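Local coordinates for protein vaginolysin (Gardnerella vaginalis, PDB 5IMY) that probably binds cholesterol-containing host membranes and lyses cells as a cholesterol-dependent cytolysin, and is held here in complex with its human receptor CD59, at residues A[379-385]-A[427-433]; A[390-395]-A[443-447]; A[467-472]-A[484-489]. All coordinates share one frame. Residues are numbered along the deposited sequence.

Interaction 1. Residues A[379-385]-A[427-433]; sequences NGYLTLD and FNTTIQF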
loop_
_atom_site.group_PDB
_atom_site.type_symbol
_atom_site.label_atom_id
_atom_site.label_comp_id
_atom_site.label_asym_id
_atom_site.label_seq_id
_atom_site.Cartn_x
_atom_site.Cartn_y
_atom_site.Cartn_z
ATOM N N ASN A 379 -15.246 1.750 12.275
ATOM C CA ASN A 379 -14.614 1.771 13.587
ATOM C C ASN A 379 -15.467 1.018 14.602
ATOM O O ASN A 379 -16.690 0.921 14.471
ATOM C CB ASN A 379 -14.386 3.214 14.045
ATOM C CG ASN A 379 -15.663 4.031 14.078
ATOM O OD1 ASN A 379 -16.767 3.491 13.998
ATOM N ND2 ASN A 379 -15.516 5.346 14.202
ATOM N N GLY A 380 -14.802 0.476 15.628
ATOM C CA GLY A 380 -15.456 -0.308 16.651
ATOM C C GLY A 380 -15.261 0.295 18.035
ATOM O O GLY A 380 -14.460 1.217 18.236
ATOM N N TYR A 381 -16.006 -0.249 18.997
ATOM C CA TYR A 381 -16.025 0.265 20.359
ATOM C C TYR A 381 -15.780 -0.861 21.355
ATOM O O TYR A 381 -16.282 -1.975 21.181
ATOM C CB TYR A 381 -17.365 0.949 20.669
ATOM C CG TYR A 381 -17.667 2.143 19.789
ATOM C CD1 TYR A 381 -17.323 3.427 20.186
ATOM C CD2 TYR A 381 -18.298 1.986 18.561
ATOM C CE1 TYR A 381 -17.600 4.521 19.389
ATOM C CE2 TYR A 381 -18.576 3.075 17.754
ATOM C CZ TYR A 381 -18.222 4.340 18.174
ATOM O OH TYR A 381 -18.494 5.432 17.380
ATOM N N LEU A 382 -15.010 -0.558 22.401
ATOM C CA LEU A 382 -14.768 -1.472 23.513
ATOM C C LEU A 382 -15.224 -0.801 24.799
ATOM O O LEU A 382 -14.767 0.300 25.120
ATOM C CB LEU A 382 -13.288 -1.854 23.612
ATOM C CG LEU A 382 -12.873 -2.562 24.907
ATOM C CD1 LEU A 382 -13.582 -3.897 25.047
ATOM C CD2 LEU A 382 -11.368 -2.749 24.970
ATOM N N THR A 383 -16.107 -1.467 25.537
ATOM C CA THR A 383 -16.652 -0.946 26.784
ATOM C C THR A 383 -16.159 -1.793 27.950
ATOM O O THR A 383 -16.249 -3.025 27.909
ATOM C CB THR A 383 -18.184 -0.932 26.739
ATOM O OG1 THR A 383 -18.629 0.097 25.845
ATOM C CG2 THR A 383 -18.789 -0.694 28.128
ATOM N N LEU A 384 -15.641 -1.135 28.981
ATOM C CA LEU A 384 -15.181 -1.797 30.194
ATOM C C LEU A 384 -16.066 -1.374 31.358
ATOM O O LEU A 384 -16.242 -0.178 31.604
ATOM C CB LEU A 384 -13.723 -1.441 30.499
ATOM C CG LEU A 384 -12.732 -1.420 29.336
ATOM C CD1 LEU A 384 -11.440 -0.759 29.787
ATOM C CD2 LEU A 384 -12.461 -2.819 28.809
ATOM N N ASP A 385 -16.620 -2.355 32.070
ATOM C CA ASP A 385 -17.442 -2.097 33.250
ATOM C C ASP A 385 -16.887 -2.924 34.402
ATOM O O ASP A 385 -16.981 -4.155 34.388
ATOM C CB ASP A 385 -18.911 -2.434 32.990
ATOM C CG ASP A 385 -19.837 -1.834 34.032
ATOM O OD1 ASP A 385 -19.516 -0.749 34.561
ATOM O OD2 ASP A 385 -20.887 -2.447 34.321
ATOM N N PHE A 427 -15.905 1.555 37.733
ATOM C CA PHE A 427 -15.195 2.239 36.664
ATOM C C PHE A 427 -15.816 1.830 35.338
ATOM O O PHE A 427 -15.920 0.635 35.042
ATOM C CB PHE A 427 -13.701 1.895 36.693
ATOM C CG PHE A 427 -12.941 2.379 35.490
ATOM C CD1 PHE A 427 -12.394 3.652 35.461
ATOM C CD2 PHE A 427 -12.762 1.554 34.391
ATOM C CE1 PHE A 427 -11.690 4.094 34.357
ATOM C CE2 PHE A 427 -12.060 1.990 33.285
ATOM C CZ PHE A 427 -11.523 3.262 33.268
ATOM N N ASN A 428 -16.241 2.818 34.553
ATOM C CA ASN A 428 -16.882 2.569 33.270
ATOM C C ASN A 428 -16.272 3.480 32.216
ATOM O O ASN A 428 -15.982 4.650 32.487
ATOM C CB ASN A 428 -18.396 2.795 33.348
ATOM C CG ASN A 428 -19.134 2.216 32.158
ATOM O OD1 ASN A 428 -19.413 2.914 31.184
ATOM N ND2 ASN A 428 -19.451 0.927 32.232
ATOM N N THR A 429 -16.078 2.939 31.017
ATOM C CA THR A 429 -15.531 3.713 29.912
ATOM C C THR A 429 -15.672 2.907 28.633
ATOM O O THR A 429 -15.712 1.673 28.664
ATOM C CB THR A 429 -14.057 4.078 30.145
ATOM O OG1 THR A 429 -13.609 4.951 29.100
ATOM C CG2 THR A 429 -13.181 2.828 30.164
ATOM N N THR A 430 -15.740 3.619 27.512
ATOM C CA THR A 430 -15.763 3.011 26.192
ATOM C C THR A 430 -14.587 3.541 25.382
ATOM O O THR A 430 -14.240 4.722 25.477
ATOM C CB THR A 430 -17.080 3.302 25.459
ATOM O OG1 THR A 430 -17.045 4.621 24.904
ATOM C CG2 THR A 430 -18.264 3.190 26.413
ATOM N N ILE A 431 -13.972 2.663 24.596
ATOM C CA ILE A 431 -12.796 2.996 23.801
ATOM C C ILE A 431 -13.159 2.878 22.328
ATOM O O ILE A 431 -13.861 1.944 21.929
ATOM C CB ILE A 431 -11.604 2.077 24.143
ATOM C CG1 ILE A 431 -11.262 2.174 25.633
ATOM C CG2 ILE A 431 -10.384 2.446 23.305
ATOM C CD1 ILE A 431 -10.487 0.984 26.158
ATOM N N GLN A 432 -12.679 3.825 21.527
ATOM C CA GLN A 432 -12.889 3.811 20.086
ATOM C C GLN A 432 -11.670 3.231 19.382
ATOM O O GLN A 432 -10.528 3.508 19.761
ATOM C CB GLN A 432 -13.164 5.217 19.553
ATOM C CG GLN A 432 -14.620 5.473 19.230
ATOM C CD GLN A 432 -14.824 6.707 18.375
ATOM O OE1 GLN A 432 -13.978 7.052 17.550
ATOM N NE2 GLN A 432 -15.953 7.379 18.568
ATOM N N PHE A 433 -11.920 2.428 18.350
ATOM C CA PHE A 433 -10.863 1.792 17.577
ATOM C C PHE A 433 -11.107 2.015 16.096
ATOM O O PHE A 433 -12.219 1.790 15.606
ATOM C CB PHE A 433 -10.791 0.289 17.866
ATOM C CG PHE A 433 -10.241 -0.041 19.217
ATOM C CD1 PHE A 433 -8.895 0.128 19.488
ATOM C CD2 PHE A 433 -11.065 -0.527 20.217
ATOM C CE1 PHE A 433 -8.382 -0.174 20.731
ATOM C CE2 PHE A 433 -10.556 -0.835 21.464
ATOM C CZ PHE A 433 -9.212 -0.658 21.721
#
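From Asn-379, whose CB abuts Phe-433 O at 3.0 Å, the chain enters an antiparallel strand pair with 427-433. Gly-380 opens the hydrogen-bonded register: its N reaches Phe-433 O at 2.9 Å and its O accepts a hydrogen bond from Phe-433 N (2.8 Å). Tyr-381 points to the face shared with Thr-383 and Asp-385, in a non-hydrogen-bonded pair with Gln-432, and its CA makes a CA-H...O contact with Ile-431 O (3.2 Å). Leu-382 exchanges backbone hydrogen bonds with Ile-431 and turns its side chain into the apolar face, where its CB meets the edge of the Phe-433 ring at CE2 (3.6 Å). Thr-383 pairs with Thr-430 on the more polar face. Leu-384 repeats the inward pattern, with its N hydrogen-bonded to Thr-429 O at 2.8 Å and its CD1 4.1 Å from Ile-431 CD1. At Asp-385, OD1 accepts a hydrogen bond from Asn-428 ND2 (2.9 Å), a side-chain link on the polar face. The alternation is that of a strand with one face covered, here in a beta sandwich: Leu-382 and Phe-433 pack onto strand 440-443 of the facing sheet, while strand 469-475 flanks 379-385 on its other edge, parallel to it.

Interaction 2. Residues A[390-395]-A[443-447]; sequences YVARYY and KLVEK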
loop_
_atom_site.group_PDB
_atom_site.type_symbol
_atom_site.label_atom_id
_atom_site.label_comp_id
_atom_site.label_asym_id
_atom_site.label_seq_id
_atom_site.Cartn_x
_atom_site.Cartn_y
_atom_site.Cartn_z
ATOM N N TYR A 390 -12.703 -5.043 44.521
ATOM C CA TYR A 390 -11.259 -5.203 44.430
ATOM C C TYR A 390 -10.730 -4.197 43.419
ATOM O O TYR A 390 -11.481 -3.664 42.598
ATOM C CB TYR A 390 -10.861 -6.625 44.017
ATOM C CG TYR A 390 -11.612 -7.153 42.815
ATOM C CD1 TYR A 390 -11.340 -6.684 41.537
ATOM C CD2 TYR A 390 -12.588 -8.131 42.958
ATOM C CE1 TYR A 390 -12.022 -7.165 40.436
ATOM C CE2 TYR A 390 -13.275 -8.621 41.864
ATOM C CZ TYR A 390 -12.989 -8.135 40.606
ATOM O OH TYR A 390 -13.670 -8.618 39.511
ATOM N N VAL A 391 -9.428 -3.951 43.488
ATOM C CA VAL A 391 -8.764 -3.083 42.524
ATOM C C VAL A 391 -8.469 -3.879 41.263
ATOM O O VAL A 391 -8.132 -5.068 41.320
ATOM C CB VAL A 391 -7.477 -2.490 43.124
ATOM C CG1 VAL A 391 -6.842 -1.504 42.153
ATOM C CG2 VAL A 391 -7.772 -1.817 44.454
ATOM N N ALA A 392 -8.603 -3.224 40.113
ATOM C CA ALA A 392 -8.343 -3.849 38.828
ATOM C C ALA A 392 -7.490 -2.927 37.972
ATOM O O ALA A 392 -7.449 -1.711 38.176
ATOM C CB ALA A 392 -9.645 -4.186 38.091
ATOM N N ARG A 393 -6.801 -3.532 37.008
ATOM C CA ARG A 393 -6.045 -2.812 35.997
ATOM C C ARG A 393 -6.431 -3.362 34.632
ATOM O O ARG A 393 -7.141 -4.361 34.523
ATOM C CB ARG A 393 -4.534 -2.938 36.229
ATOM C CG ARG A 393 -4.048 -2.211 37.470
ATOM C CD ARG A 393 -2.533 -2.145 37.526
ATOM N NE ARG A 393 -1.937 -3.411 37.938
ATOM C CZ ARG A 393 -0.630 -3.605 38.091
ATOM N NH1 ARG A 393 0.222 -2.613 37.863
ATOM N NH2 ARG A 393 -0.175 -4.791 38.472
ATOM N N TYR A 394 -5.986 -2.693 33.578
ATOM C CA TYR A 394 -6.227 -3.165 32.225
ATOM C C TYR A 394 -4.924 -3.151 31.442
ATOM O O TYR A 394 -4.066 -2.290 31.644
ATOM C CB TYR A 394 -7.289 -2.314 31.504
ATOM C CG TYR A 394 -8.705 -2.539 31.999
ATOM C CD1 TYR A 394 -9.437 -3.650 31.592
ATOM C CD2 TYR A 394 -9.314 -1.638 32.862
ATOM C CE1 TYR A 394 -10.732 -3.855 32.035
ATOM C CE2 TYR A 394 -10.607 -1.838 33.312
ATOM C CZ TYR A 394 -11.310 -2.948 32.897
ATOM O OH TYR A 394 -12.598 -3.150 33.342
ATOM N N TYR A 395 -4.776 -4.133 30.557
ATOM C CA TYR A 395 -3.638 -4.210 29.642
ATOM C C TYR A 395 -4.190 -4.541 28.260
ATOM O O TYR A 395 -4.554 -5.688 27.986
ATOM C CB TYR A 395 -2.618 -5.243 30.106
ATOM C CG TYR A 395 -1.965 -4.888 31.423
ATOM C CD1 TYR A 395 -0.873 -4.033 31.467
ATOM C CD2 TYR A 395 -2.447 -5.400 32.618
ATOM C CE1 TYR A 395 -0.273 -3.703 32.668
ATOM C CE2 TYR A 395 -1.855 -5.077 33.822
ATOM C CZ TYR A 395 -0.769 -4.227 33.842
ATOM O OH TYR A 395 -0.176 -3.902 35.039
ATOM N N LYS A 443 -6.383 -7.782 28.835
ATOM C CA LYS A 443 -6.099 -8.488 30.080
ATOM C C LYS A 443 -6.527 -7.600 31.242
ATOM O O LYS A 443 -6.368 -6.377 31.179
ATOM C CB LYS A 443 -4.605 -8.841 30.189
ATOM C CG LYS A 443 -4.277 -9.904 31.231
ATOM C CD LYS A 443 -2.818 -10.342 31.143
ATOM C CE LYS A 443 -1.935 -9.580 32.121
ATOM N NZ LYS A 443 -0.483 -9.735 31.814
ATOM N N LEU A 444 -7.068 -8.211 32.302
ATOM C CA LEU A 444 -7.687 -7.461 33.394
ATOM C C LEU A 444 -6.889 -7.525 34.693
ATOM O O LEU A 444 -6.439 -6.488 35.176
ATOM C CB LEU A 444 -9.122 -7.964 33.620
ATOM C CG LEU A 444 -9.912 -7.359 34.784
ATOM C CD1 LEU A 444 -9.774 -5.858 34.828
ATOM C CD2 LEU A 444 -11.379 -7.730 34.682
ATOM N N VAL A 445 -6.725 -8.710 35.283
ATOM C CA VAL A 445 -6.013 -8.913 36.549
ATOM C C VAL A 445 -6.584 -8.048 37.674
ATOM O O VAL A 445 -7.032 -6.919 37.447
ATOM C CB VAL A 445 -4.489 -8.687 36.392
ATOM C CG1 VAL A 445 -3.974 -9.306 35.095
ATOM C CG2 VAL A 445 -4.068 -7.207 36.498
ATOM N N GLU A 446 -6.561 -8.576 38.901
ATOM C CA GLU A 446 -7.126 -7.906 40.065
ATOM C C GLU A 446 -6.172 -8.029 41.245
ATOM O O GLU A 446 -5.451 -9.022 41.376
ATOM C CB GLU A 446 -8.488 -8.498 40.453
ATOM C CG GLU A 446 -8.437 -9.977 40.845
ATOM C CD GLU A 446 -9.259 -10.292 42.080
ATOM O OE1 GLU A 446 -9.425 -9.398 42.939
ATOM O OE2 GLU A 446 -9.738 -11.439 42.194
ATOM N N LYS A 447 -6.181 -7.017 42.112
ATOM C CA LYS A 447 -5.321 -7.025 43.291
ATOM C C LYS A 447 -5.872 -8.001 44.323
ATOM O O LYS A 447 -6.979 -7.812 44.838
ATOM C CB LYS A 447 -5.212 -5.622 43.887
ATOM C CG LYS A 447 -4.248 -5.530 45.075
ATOM C CD LYS A 447 -4.450 -4.259 45.897
ATOM C CE LYS A 447 -5.784 -4.257 46.642
ATOM N NZ LYS A 447 -5.643 -4.583 48.089
#
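Leu-444 lays its CD1 methyl over one face of the Tyr-394 ring, 3.9 Å from the ring centroid, a CH-pi contact. Although the CA-to-CB bond of Leu-444 points away from 390-395, the side chain curls back, and CD1 also reaches Ala-392 CB at 3.7 Å. The two backbones run roughly antiparallel, pairing at Val-391/Lys-447 and Ala-392/Glu-446 and again at Tyr-394/Leu-444 and Tyr-395/Lys-443, but spreading apart at Arg-393. Good hydrogen bonds hold both ends: Lys-447 N to Val-391 O (2.9 Å) and Tyr-395 N to Lys-443 O (2.8 Å). Between them the pairing loosens where Leu-444 and Val-445, the latter with a positive phi, leave the extended course; Arg-393 N makes a weak hydrogen bond to Val-445 O at 3.4 Å. The Val-445 side chain packs nearby, CG2 touching the edge of the Tyr-395 ring at CE2 (4.1 Å). At the opposite end Glu-446 OE1 sits over a face of the Tyr-390 ring, 3.1 Å from Tyr-390 CG, while Tyr-390 OH is hydrogen-bonded to Trp-475 O. Arg-393 makes a cation-pi contact with Trp-455, and Tyr-395 packs against an acidic side chain of the CD59 chain. Glu-446 and Lys-447 begin the tryptophan-rich undecapeptide of the cholesterol-dependent cytolysins, which runs to Arg-456, and Tyr-395 fits the first tyrosine of the CD59-binding motif known from the CD59-responsive members. The contact thus joins the start of the undecapeptide to the start of the CD59-binding strand 395-403 in the domain 4 beta sandwich.

Interaction 3. Residues A[467-472]-A[484-489]; sequences VRQRTI and AETVKN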
loop_
_atom_site.group_PDB
_atom_site.type_symbol
_atom_site.label_atom_id
_atom_site.label_comp_id
_atom_site.label_asym_id
_atom_site.label_seq_id
_atom_site.Cartn_x
_atom_site.Cartn_y
_atom_site.Cartn_z
ATOM N N VAL A 467 -15.315 -6.286 16.485
ATOM C CA VAL A 467 -16.738 -6.204 16.251
ATOM C C VAL A 467 -17.173 -4.749 16.376
ATOM O O VAL A 467 -16.392 -3.869 16.726
ATOM C CB VAL A 467 -17.535 -7.111 17.221
ATOM C CG1 VAL A 467 -17.223 -8.573 16.955
ATOM C CG2 VAL A 467 -17.232 -6.748 18.671
ATOM N N ARG A 468 -18.446 -4.490 16.076
ATOM C CA ARG A 468 -18.989 -3.147 16.241
ATOM C C ARG A 468 -19.018 -2.741 17.708
ATOM O O ARG A 468 -18.806 -1.566 18.028
ATOM C CB ARG A 468 -20.386 -3.078 15.615
ATOM C CG ARG A 468 -21.489 -2.438 16.462
ATOM C CD ARG A 468 -21.356 -0.922 16.539
ATOM N NE ARG A 468 -22.605 -0.263 16.168
ATOM C CZ ARG A 468 -22.906 1.000 16.453
ATOM N NH1 ARG A 468 -22.052 1.759 17.129
ATOM N NH2 ARG A 468 -24.070 1.505 16.068
ATOM N N GLN A 469 -19.268 -3.690 18.607
ATOM C CA GLN A 469 -19.367 -3.395 20.030
ATOM C C GLN A 469 -18.895 -4.598 20.830
ATOM O O GLN A 469 -19.346 -5.723 20.594
ATOM C CB GLN A 469 -20.806 -3.039 20.422
ATOM C CG GLN A 469 -21.023 -2.811 21.918
ATOM C CD GLN A 469 -20.501 -1.469 22.390
ATOM O OE1 GLN A 469 -19.440 -1.383 23.011
ATOM N NE2 GLN A 469 -21.250 -0.412 22.103
ATOM N N ARG A 470 -17.994 -4.349 21.776
ATOM C CA ARG A 470 -17.533 -5.349 22.726
ATOM C C ARG A 470 -17.558 -4.723 24.111
ATOM O O ARG A 470 -17.001 -3.640 24.313
ATOM C CB ARG A 470 -16.122 -5.838 22.371
ATOM C CG ARG A 470 -15.394 -6.616 23.475
ATOM C CD ARG A 470 -15.121 -8.056 23.079
ATOM N NE ARG A 470 -14.541 -8.168 21.744
ATOM C CZ ARG A 470 -14.480 -9.297 21.046
ATOM N NH1 ARG A 470 -14.963 -10.424 21.552
ATOM N NH2 ARG A 470 -13.935 -9.298 19.837
ATOM N N THR A 471 -18.212 -5.394 25.054
ATOM C CA THR A 471 -18.279 -4.925 26.430
ATOM C C THR A 471 -17.931 -6.073 27.364
ATOM O O THR A 471 -18.489 -7.169 27.245
ATOM C CB THR A 471 -19.663 -4.351 26.772
ATOM O OG1 THR A 471 -19.802 -4.249 28.195
ATOM C CG2 THR A 471 -20.772 -5.215 26.218
ATOM N N ILE A 472 -17.004 -5.816 28.283
ATOM C CA ILE A 472 -16.483 -6.823 29.200
ATOM C C ILE A 472 -16.792 -6.347 30.612
ATOM O O ILE A 472 -16.190 -5.378 31.094
ATOM C CB ILE A 472 -14.977 -7.046 29.010
ATOM C CG1 ILE A 472 -14.658 -7.274 27.527
ATOM C CG2 ILE A 472 -14.504 -8.230 29.851
ATOM C CD1 ILE A 472 -13.179 -7.368 27.221
ATOM N N ALA A 484 -17.656 -11.368 32.233
ATOM C CA ALA A 484 -18.545 -11.785 31.157
ATOM C C ALA A 484 -18.260 -10.976 29.897
ATOM O O ALA A 484 -17.771 -9.845 29.963
ATOM C CB ALA A 484 -20.014 -11.632 31.567
ATOM N N GLU A 485 -18.588 -11.573 28.749
ATOM C CA GLU A 485 -18.353 -10.986 27.435
ATOM C C GLU A 485 -19.615 -11.135 26.591
ATOM O O GLU A 485 -20.317 -12.145 26.696
ATOM C CB GLU A 485 -17.167 -11.665 26.741
ATOM C CG GLU A 485 -16.233 -10.717 26.014
ATOM C CD GLU A 485 -15.204 -11.451 25.180
ATOM O OE1 GLU A 485 -15.363 -12.673 24.976
ATOM O OE2 GLU A 485 -14.229 -10.809 24.736
ATOM N N THR A 486 -19.891 -10.141 25.743
ATOM C CA THR A 486 -21.197 -10.026 25.092
ATOM C C THR A 486 -21.160 -10.102 23.573
ATOM O O THR A 486 -22.033 -10.742 22.984
ATOM C CB THR A 486 -21.863 -8.701 25.486
ATOM O OG1 THR A 486 -21.144 -7.613 24.893
ATOM C CG2 THR A 486 -21.885 -8.531 26.998
ATOM N N VAL A 487 -20.187 -9.452 22.927
ATOM C CA VAL A 487 -20.155 -9.210 21.479
ATOM C C VAL A 487 -21.506 -8.720 20.959
ATOM O O VAL A 487 -22.513 -8.744 21.674
ATOM C CB VAL A 487 -19.675 -10.444 20.679
ATOM C CG1 VAL A 487 -18.178 -10.339 20.415
ATOM C CG2 VAL A 487 -19.982 -11.771 21.373
ATOM N N LYS A 488 -21.530 -8.251 19.711
ATOM C CA LYS A 488 -22.707 -7.584 19.166
ATOM C C LYS A 488 -22.647 -7.619 17.644
ATOM O O LYS A 488 -21.564 -7.672 17.055
ATOM C CB LYS A 488 -22.792 -6.136 19.663
ATOM C CG LYS A 488 -24.194 -5.548 19.705
ATOM C CD LYS A 488 -24.236 -4.325 20.615
ATOM C CE LYS A 488 -25.553 -3.575 20.519
ATOM N NZ LYS A 488 -26.733 -4.459 20.717
ATOM N N ASN A 489 -23.825 -7.573 17.022
ATOM C CA ASN A 489 -23.956 -7.612 15.562
ATOM C C ASN A 489 -22.973 -8.586 14.919
ATOM O O ASN A 489 -23.166 -9.017 13.782
ATOM C CB ASN A 489 -23.763 -6.213 14.965
ATOM C CG ASN A 489 -25.037 -5.384 14.988
ATOM O OD1 ASN A 489 -26.134 -5.913 15.170
ATOM N ND2 ASN A 489 -24.898 -4.078 14.788
#
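This is a surface contact at the open end of a beta hairpin, formed by strands 469-475 and 480-485 in the C-terminal beta sandwich, domain 4 of the cytolysin fold. The hairpin arms stay near each other here without regular sheet bonding: no backbone hydrogen bond joins the two segments, and Gln-469 O and Lys-488 N, 3.5 Å apart, are poorly aligned. Near the strand end the backbones still approach each other closely, with a CA-H...O contact from Ile-472 CA to Ala-484 O at 3.4 Å. Beyond it the CA atoms of Thr-471 and Thr-486 are 6.0 Å apart, and Val-487, with a positive phi, breaks the extended course of the second arm.

Side chains make the polar and apolar contacts between the arms. Arg-470 points its CA-to-CB bond sideways, but its guanidinium comes back across the arms, and NH1 forms a salt bridge with Glu-485 OE2 at 3.3 Å, its hydrogen bond weak. The carboxylate has a further partner, since OE2 is also hydrogen-bonded to Tyr-459 OH. On the other side of the arms the aliphatic part of Lys-488 lies along Gln-469, CD to CB at 3.7 Å, and Gln-469 OE1 is hydrogen-bonded to Thr-383 OG1 of the neighbouring strand 363-389. Near the C-terminus, where Asn-489 is the last modelled residue, Val-487 fills the space beside the arginine: its CG1 sits over one face of the guanidinium, 3.4 Å from Arg-470 NH1, and 4.0 Å from Val-467 CG1.

Overall arrangement
All three contacts belong to the C-terminal beta sandwich, on the same side of the chain's centre. Interactions 1 and 3, about 10 Å apart between centres, are neighbours in one sheet: Thr-383 N lies 2.6 Å from Arg-470 O and Thr-383 O 2.9 Å from Ile-472 N, both probable hydrogen bonds. Interaction 2, with its centre about 16 Å from that of interaction 1, follows where strand 363-389 ends, and the Tyr-394 ring packs against the sheet of interaction 1, its OH 3.5 Å from Leu-384 CB. Interactions 2 and 3 do not touch, their centres about 19 Å apart. Of the three, interaction 2 alone reaches CD59, through Tyr-395.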